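Local coordinates for cytidylyltransferase (Leptospira borgpetersenii serovar Hardjo-bovis, PDB 6OEW), which probably acts as a nucleotidyltransferase that transfers a cytidylyl group, and binds a magnesium ion, at residues Arg23-Lys27 / Ile201-Glu205; Leu14-Arg18 / Leu105-Cys109; Ala29-Gly33 / Tyr207-Lys211. One frame throughout, in Å; residues are numbered along the deposited sequence. Where two conformers were deposited one is given.

Contact 1: Arg23-Lys27 / Ile201-Glu205; sequences RLPGK and IDTIE
R23, L24 and K27 belong to the glycine- and arginine-rich loop after the first strand, which in GT-A nucleotidyltransferases is the signature loop usually placed around the nucleotide triphosphate. R23, K27 and D202 form a salt-bridge network. The ammonium of K27 meets three oxygens. K27 NZ donates to I201 O at 3.0 Å, in the carbonyl plane, and this bond joins the loop to I201-E205. K27 NZ donates to R23 O at 2.9 Å, from above that carbonyl's plane. D202 OD1, also 3.0 Å from K27 NZ, adds a salt bridge whose hydrogen bond is weak. The K27 chain is extended beyond CG, which carries NZ back to R23 within its own loop. L24 to K27 forms a type II turn.

R23 bends at its third torsion (chi3 74°) and lays its guanidinium over D202. CB of D202 sits 3.3 Å above the guanidinium plane, offset toward the rim. The carboxylate is turned only 11° from that plane. The R23 NH1 to D202 OD2 pair is long and purely electrostatic, since no N-H points at the oxygen.

L24 fills the apolar side. L24 CD2 packs on I201 CG1 at 4.1 Å, and its CD1 meets I204 CD1 at 4.0 Å. T203, at the N-cap of helix 204-214, bonds D206 N through OG1. The loop lies against the start of that helix, while I201 packs on its Y207 and L210.

Contact 2: Leu14-Arg18 / Leu105-Cys109; sequences LIQAR and LTGDC. With MG (magnesium ion), chain C.
Q16 and T106 lie side by side on one face of the sheet, pointing the same way. CG2 of T106 touches CG of Q16 at 3.6 Å and also lies close to the amide carbon CD. The first torsion of Q16 (chi1 58°) sets CG between the backbone N and the carbonyl carbon, and this brings it close to L105 O as well. The amide end is engaged by R104, which bonds OE1. On the other face I15 and L105 meet at an oblique angle. CG1 of I15 reaches CB of L105 at 4.2 Å, and both side chains pack on helix 37-45.

The two backbones are neighbouring parallel strands, 11-16 and 101-106, at the centre of the Rossmann-like GT-A sheet. L105 N bonds to L14 O and Q16 N bonds to L105 O. G107 N donates to Q16 O at 2.8 Å. G107 has no side chain, and A17 CB approaches its CA at 4.3 Å.

Beyond the strand, T106 to C109 makes a type I turn that presents D108 at the strand end. T106 OG1 donates to D108 OD1 from above the carboxylate plane, though the 2.5 Å between these two oxygens is suspiciously short. D108 OD2 binds the magnesium ion at 1.9 Å, which anchors the carboxylate at the metal. Three waters complete the ligands modelled around the metal.

Contact 3: Ala29-Gly33 / Tyr207-Lys211; sequences ALPFG and YETLK
The backbone of P31-F32 passes helix 204-214 with its nearest CA pair, F32 and K211, 6.8 Å apart. Y207 reaches across from the helix. CG of Y207 stands opposite the backbone N (chi1 -177°), and this places the ring beside L30 and P31. Y207 OH donates to P31 O at 2.5 Å, which is very short. That oxygen lies at the ring edge, in the ring plane.

The two faces of the Y207 ring are both covered. L30 CD1 sits over the centre of one face, 3.8 Å from the centroid and 4° off the normal, a CH-pi contact. K211 CD lies 3.4 Å above the opposite face, toward the rim. It comes from the same helix, one turn on. L30 also leans its CB on Y207 CE1 at 3.9 Å.

Residues 31-32 form a short antiparallel hairpin with 35-36, just before helix 37-45. The contact therefore joins the chain leading into that helix to the later helix 204-214. L30 and F32 both touch I37 there.

F32 offers its ring edge to the helix. L210 C and K211 N lie in the plane of that ring. F32 CE1 approaches L210 O at 3.6 Å and packs on L210 CB at 3.8 Å. CG of K211 adds to the same edge, near F32 CD1 at 4.0 Å. The F32 ring also meets that of F40 edge-to-face, which ties it to helix 37-45.

How the contacts relate
Contact 1 lies between the other two. Its centre is about 13 Å from that of contact 2 and about 10 Å from that of contact 3. It joins contact 2 through I201 N and D108 O, 3.1 Å apart and probably hydrogen-bonded. D202 OD1 lies 4.1 Å from D108 OD2, two acidic groups beside one magnesium ion. The D202 side chain is about 4 Å from that metal. Water 2, itself a ligand of the magnesium ion, lies 2.5 Å from D202 OD1, consistent with a second-shell role for D202. Contact 3 continues along helix 204-214, where I201 CD1 packs on Y207 CB at 3.7 Å. Its L210 side chain stays about 11 Å from the metal.

Contact 1: Arg23-Lys27 / Ile201-Glu205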
loop_
_atom_site.group_PDB
_atom_site.type_symbol
_atom_site.label_atom_id
_atom_site.label_comp_id
_atom_site.label_asym_id
_atom_site.label_seq_id
_atom_site.Cartn_x
_atom_site.Cartn_y
_atom_site.Cartn_z
ATOM N N ARG A 23 -10.453 6.263 -9.088
ATOM C CA ARG A 23 -9.780 7.477 -9.507
ATOM C C ARG A 23 -8.699 7.119 -10.515
ATOM O O ARG A 23 -7.909 6.186 -10.283
ATOM C CB ARG A 23 -9.194 8.217 -8.305
ATOM C CG ARG A 23 -10.243 8.617 -7.280
ATOM C CD ARG A 23 -9.686 9.589 -6.256
ATOM N NE ARG A 23 -9.522 10.920 -6.837
ATOM C CZ ARG A 23 -8.858 11.917 -6.260
ATOM N NH1 ARG A 23 -8.278 11.739 -5.076
ATOM N NH2 ARG A 23 -8.768 13.088 -6.871
ATOM N N LEU A 24 -8.706 7.838 -11.633
ATOM C CA LEU A 24 -7.735 7.694 -12.712
ATOM C C LEU A 24 -7.606 6.233 -13.154
ATOM O O LEU A 24 -6.516 5.646 -13.078
ATOM C CB LEU A 24 -6.384 8.271 -12.311
ATOM C CG LEU A 24 -5.420 8.611 -13.445
ATOM C CD1 LEU A 24 -6.042 9.707 -14.304
ATOM C CD2 LEU A 24 -4.055 9.054 -12.896
ATOM N N PRO A 25 -8.697 5.616 -13.617
ATOM C CA PRO A 25 -8.609 4.237 -14.113
ATOM C C PRO A 25 -7.476 4.109 -15.126
ATOM O O PRO A 25 -7.258 5.001 -15.948
ATOM C CB PRO A 25 -9.986 3.997 -14.752
ATOM C CG PRO A 25 -10.572 5.401 -14.980
ATOM C CD PRO A 25 -10.032 6.212 -13.834
ATOM N N GLY A 26 -6.709 3.012 -15.020
ATOM C CA GLY A 26 -5.582 2.757 -15.901
ATOM C C GLY A 26 -4.249 3.207 -15.351
ATOM O O GLY A 26 -3.204 2.929 -15.963
ATOM N N LYS A 27 -4.248 3.891 -14.215
ATOM C CA LYS A 27 -3.028 4.538 -13.752
ATOM C C LYS A 27 -1.942 3.522 -13.417
ATOM O O LYS A 27 -0.762 3.819 -13.584
ATOM C CB LYS A 27 -3.332 5.423 -12.539
ATOM C CG LYS A 27 -3.795 4.623 -11.282
ATOM C CD LYS A 27 -4.568 5.518 -10.305
ATOM C CE LYS A 27 -4.988 4.728 -9.049
ATOM N NZ LYS A 27 -5.946 5.516 -8.213
ATOM N N ILE A 201 -1.151 8.303 -6.262
ATOM C CA ILE A 201 -1.540 8.617 -7.642
ATOM C C ILE A 201 -3.046 8.422 -7.786
ATOM O O ILE A 201 -3.564 7.296 -7.768
ATOM C CB ILE A 201 -0.751 7.803 -8.679
ATOM C CG1 ILE A 201 -1.254 8.157 -10.086
ATOM C CG2 ILE A 201 -0.795 6.280 -8.389
ATOM C CD1 ILE A 201 -0.212 8.011 -11.142
ATOM N N ASP A 202 -3.746 9.546 -7.893
ATOM C CA ASP A 202 -5.160 9.593 -8.178
ATOM C C ASP A 202 -5.505 10.579 -9.281
ATOM O O ASP A 202 -6.625 10.523 -9.788
ATOM C CB ASP A 202 -5.956 9.975 -6.927
ATOM C CG ASP A 202 -5.970 8.879 -5.887
ATOM O OD1 ASP A 202 -6.414 7.745 -6.209
ATOM O OD2 ASP A 202 -5.540 9.172 -4.750
ATOM N N THR A 203 -4.586 11.468 -9.662
ATOM C CA THR A 203 -4.816 12.451 -10.712
ATOM C C THR A 203 -3.584 12.534 -11.602
ATOM O O THR A 203 -2.493 12.050 -11.256
ATOM C CB THR A 203 -5.095 13.847 -10.151
ATOM O OG1 THR A 203 -3.938 14.277 -9.420
ATOM C CG2 THR A 203 -6.302 13.843 -9.242
ATOM N N ILE A 204 -3.763 13.207 -12.740
ATOM C CA ILE A 204 -2.651 13.468 -13.649
ATOM C C ILE A 204 -1.590 14.322 -12.961
ATOM O O ILE A 204 -0.381 14.136 -13.171
ATOM C CB ILE A 204 -3.168 14.138 -14.937
ATOM C CG1 ILE A 204 -3.913 13.123 -15.793
ATOM C CG2 ILE A 204 -2.032 14.771 -15.722
ATOM C CD1 ILE A 204 -3.118 11.888 -16.049
ATOM N N GLU A 205 -2.029 15.278 -12.135
ATOM C CA GLU A 205 -1.099 16.125 -11.396
ATOM C C GLU A 205 -0.273 15.300 -10.400
ATOM O O GLU A 205 0.914 15.585 -10.175
ATOM C CB GLU A 205 -1.876 17.228 -10.676
ATOM C CG GLU A 205 -2.551 18.246 -11.598
ATOM C CD GLU A 205 -3.768 17.694 -12.357
ATOM O OE1 GLU A 205 -4.464 16.792 -11.833
ATOM O OE2 GLU A 205 -4.022 18.170 -13.487
#

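Contact 2: Leu14-Arg18 / Leu105-Cys109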
loop_
_atom_site.group_PDB
_atom_site.type_symbol
_atom_site.label_atom_id
_atom_site.label_comp_id
_atom_site.label_asym_id
_atom_site.label_seq_id
_atom_site.Cartn_x
_atom_site.Cartn_y
_atom_site.Cartn_z
ATOM N N LEU A 14 0.275 -8.039 0.713
ATOM C CA LEU A 14 -0.848 -8.285 -0.181
ATOM C C LEU A 14 -1.279 -6.938 -0.745
ATOM O O LEU A 14 -1.843 -6.108 -0.022
ATOM C CB LEU A 14 -1.995 -8.974 0.555
ATOM C CG LEU A 14 -1.673 -10.286 1.251
ATOM C CD1 LEU A 14 -2.970 -10.987 1.594
ATOM C CD2 LEU A 14 -0.771 -11.172 0.396
ATOM N N ILE A 15 -0.992 -6.719 -2.030
ATOM C CA ILE A 15 -1.204 -5.433 -2.682
ATOM C C ILE A 15 -2.460 -5.509 -3.531
ATOM O O ILE A 15 -2.511 -6.253 -4.524
ATOM C CB ILE A 15 -0.010 -5.045 -3.562
ATOM C CG1 ILE A 15 1.308 -5.233 -2.806
ATOM C CG2 ILE A 15 -0.162 -3.603 -4.081
ATOM C CD1 ILE A 15 2.442 -5.321 -3.757
ATOM N N GLN A 16 -3.456 -4.702 -3.193
ATOM C CA GLN A 16 -4.648 -4.627 -4.024
ATOM C C GLN A 16 -4.431 -3.620 -5.148
ATOM O O GLN A 16 -3.965 -2.496 -4.923
ATOM C CB GLN A 16 -5.880 -4.266 -3.191
ATOM C CG GLN A 16 -5.765 -2.954 -2.450
ATOM C CD GLN A 16 -7.076 -2.553 -1.804
ATOM O OE1 GLN A 16 -7.347 -2.898 -0.660
ATOM N NE2 GLN A 16 -7.905 -1.822 -2.552
ATOM N N ALA A 17 -4.729 -4.042 -6.371
ATOM C CA ALA A 17 -4.532 -3.169 -7.521
ATOM C C ALA A 17 -5.495 -3.601 -8.605
ATOM O O ALA A 17 -5.784 -4.790 -8.745
ATOM C CB ALA A 17 -3.101 -3.233 -8.066
ATOM N N ARG A 18 -6.005 -2.628 -9.360
ATOM C CA ARG A 18 -6.890 -2.935 -10.475
ATOM C C ARG A 18 -6.827 -1.810 -11.496
ATOM O O ARG A 18 -6.533 -0.657 -11.161
ATOM C CB ARG A 18 -8.353 -3.133 -10.037
ATOM C CG ARG A 18 -9.022 -1.839 -9.592
ATOM C CD ARG A 18 -10.414 -2.101 -9.042
ATOM N NE ARG A 18 -11.337 -2.554 -10.083
ATOM C CZ ARG A 18 -12.638 -2.764 -9.897
ATOM N NH1 ARG A 18 -13.178 -2.579 -8.699
ATOM N NH2 ARG A 18 -13.401 -3.163 -10.916
ATOM N N LEU A 105 -1.332 -3.208 1.344
ATOM C CA LEU A 105 -0.915 -2.071 0.544
ATOM C C LEU A 105 -1.865 -1.946 -0.633
ATOM O O LEU A 105 -2.523 -2.914 -1.024
ATOM C CB LEU A 105 0.502 -2.209 -0.023
ATOM C CG LEU A 105 1.622 -2.541 0.962
ATOM C CD1 LEU A 105 2.934 -2.718 0.179
ATOM C CD2 LEU A 105 1.752 -1.449 2.009
ATOM N N THR A 106 -1.883 -0.755 -1.225
ATOM C CA THR A 106 -2.703 -0.511 -2.406
ATOM C C THR A 106 -1.809 0.013 -3.522
ATOM O O THR A 106 -0.804 0.698 -3.274
ATOM C CB THR A 106 -3.822 0.495 -2.130
ATOM O OG1 THR A 106 -3.258 1.797 -1.915
ATOM C CG2 THR A 106 -4.644 0.082 -0.908
ATOM N N GLY A 107 -2.193 -0.307 -4.750
ATOM C CA GLY A 107 -1.381 0.017 -5.908
ATOM C C GLY A 107 -1.330 1.485 -6.295
ATOM O O GLY A 107 -0.791 1.830 -7.354
ATOM N N ASP A 108 -1.899 2.378 -5.496
ATOM C CA ASP A 108 -1.681 3.791 -5.781
ATOM C C ASP A 108 -0.563 4.384 -4.929
ATOM O O ASP A 108 -0.472 5.611 -4.797
ATOM C CB ASP A 108 -2.964 4.582 -5.598
ATOM C CG ASP A 108 -3.604 4.313 -4.285
ATOM O OD1 ASP A 108 -2.885 3.845 -3.350
ATOM O OD2 ASP A 108 -4.835 4.528 -4.209
ATOM N N CYS A 109 0.281 3.536 -4.351
ATOM C CA CYS A 109 1.418 3.971 -3.540
ATOM C C CYS A 109 2.737 3.493 -4.143
ATOM O O CYS A 109 3.495 2.746 -3.502
ATOM C CB CYS A 109 1.274 3.449 -2.115
ATOM S SG CYS A 109 -0.122 4.135 -1.226
HETATM MG MG MG C . -6.034 5.147 -2.846
HETATM O O HOH W 1 -5.053 7.325 -3.045
HETATM O O HOH W 2 -7.181 5.799 -4.930
HETATM O O HOH W 3 -7.326 6.074 -1.039
#

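Contact 3: Ala29-Gly33 / Tyr207-Lys211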
loop_
_atom_site.group_PDB
_atom_site.type_symbol
_atom_site.label_atom_id
_atom_site.label_comp_id
_atom_site.label_asym_id
_atom_site.label_seq_id
_atom_site.Cartn_x
_atom_site.Cartn_y
_atom_site.Cartn_z
ATOM N N ALA A 29 -0.952 1.074 -14.959
ATOM C CA ALA A 29 -0.253 0.711 -16.183
ATOM C C ALA A 29 0.446 1.897 -16.844
ATOM O O ALA A 29 1.005 1.739 -17.932
ATOM C CB ALA A 29 -1.234 0.059 -17.180
ATOM N N LEU A 30 0.417 3.076 -16.230
ATOM C CA LEU A 30 1.081 4.230 -16.814
ATOM C C LEU A 30 2.600 4.051 -16.807
ATOM O O LEU A 30 3.168 3.482 -15.860
ATOM C CB LEU A 30 0.732 5.501 -16.051
ATOM C CG LEU A 30 -0.630 6.128 -16.272
ATOM C CD1 LEU A 30 -0.878 7.191 -15.227
ATOM C CD2 LEU A 30 -0.634 6.736 -17.671
ATOM N N PRO A 31 3.278 4.550 -17.840
ATOM C CA PRO A 31 4.744 4.517 -17.853
ATOM C C PRO A 31 5.300 5.260 -16.649
ATOM O O PRO A 31 4.821 6.341 -16.297
ATOM C CB PRO A 31 5.106 5.229 -19.162
ATOM C CG PRO A 31 3.894 5.116 -20.014
ATOM C CD PRO A 31 2.714 5.099 -19.093
ATOM N N PHE A 32 6.309 4.665 -16.013
ATOM C CA PHE A 32 6.903 5.246 -14.810
ATOM C C PHE A 32 8.345 4.761 -14.708
ATOM O O PHE A 32 8.586 3.556 -14.574
ATOM C CB PHE A 32 6.088 4.858 -13.564
ATOM C CG PHE A 32 6.354 5.736 -12.361
ATOM C CD1 PHE A 32 6.182 7.107 -12.436
ATOM C CD2 PHE A 32 6.770 5.186 -11.162
ATOM C CE1 PHE A 32 6.422 7.919 -11.346
ATOM C CE2 PHE A 32 7.009 5.995 -10.042
ATOM C CZ PHE A 32 6.835 7.359 -10.131
ATOM N N GLY A 33 9.300 5.680 -14.792
ATOM C CA GLY A 33 10.683 5.249 -14.902
ATOM C C GLY A 33 10.838 4.360 -16.118
ATOM O O GLY A 33 10.297 4.640 -17.193
ATOM N N TYR A 207 0.593 12.163 -10.891
ATOM C CA TYR A 207 1.496 11.491 -11.811
ATOM C C TYR A 207 2.675 12.378 -12.182
ATOM O O TYR A 207 3.822 11.921 -12.197
ATOM C CB TYR A 207 0.702 11.080 -13.058
ATOM C CG TYR A 207 1.440 10.300 -14.126
ATOM C CD1 TYR A 207 2.228 9.186 -13.803
ATOM C CD2 TYR A 207 1.309 10.646 -15.458
ATOM C CE1 TYR A 207 2.892 8.463 -14.814
ATOM C CE2 TYR A 207 1.942 9.936 -16.457
ATOM C CZ TYR A 207 2.730 8.843 -16.141
ATOM O OH TYR A 207 3.361 8.166 -17.175
ATOM N N GLU A 208 2.405 13.632 -12.555
ATOM C CA GLU A 208 3.476 14.554 -12.927
ATOM C C GLU A 208 4.426 14.778 -11.758
ATOM O O GLU A 208 5.649 14.828 -11.933
ATOM C CB GLU A 208 2.884 15.892 -13.375
ATOM C CG GLU A 208 1.950 15.814 -14.591
ATOM C CD GLU A 208 1.236 17.133 -14.896
ATOM O OE1 GLU A 208 1.192 18.029 -14.027
ATOM O OE2 GLU A 208 0.714 17.272 -16.015
ATOM N N THR A 209 3.859 14.951 -10.562
ATOM C CA THR A 209 4.654 15.091 -9.338
ATOM C C THR A 209 5.544 13.875 -9.117
ATOM O O THR A 209 6.748 13.999 -8.837
ATOM C CB THR A 209 3.711 15.268 -8.139
ATOM O OG1 THR A 209 2.946 16.468 -8.308
ATOM C CG2 THR A 209 4.501 15.324 -6.795
ATOM N N LEU A 210 4.955 12.685 -9.199
ATOM C CA LEU A 210 5.711 11.463 -8.953
ATOM C C LEU A 210 6.774 11.261 -10.020
ATOM O O LEU A 210 7.879 10.795 -9.728
ATOM C CB LEU A 210 4.759 10.266 -8.904
ATOM C CG LEU A 210 3.789 10.264 -7.716
ATOM C CD1 LEU A 210 2.697 9.263 -7.957
ATOM C CD2 LEU A 210 4.532 9.916 -6.417
ATOM N N LYS A 211 6.458 11.615 -11.265
ATOM C CA LYS A 211 7.464 11.519 -12.316
ATOM C C LYS A 211 8.639 12.437 -12.025
ATOM O O LYS A 211 9.800 12.071 -12.254
ATOM C CB LYS A 211 6.832 11.842 -13.670
ATOM C CG LYS A 211 6.146 10.626 -14.276
ATOM C CD LYS A 211 5.301 10.969 -15.543
ATOM C CE LYS A 211 5.799 12.120 -16.366
ATOM N NZ LYS A 211 4.885 12.399 -17.570
#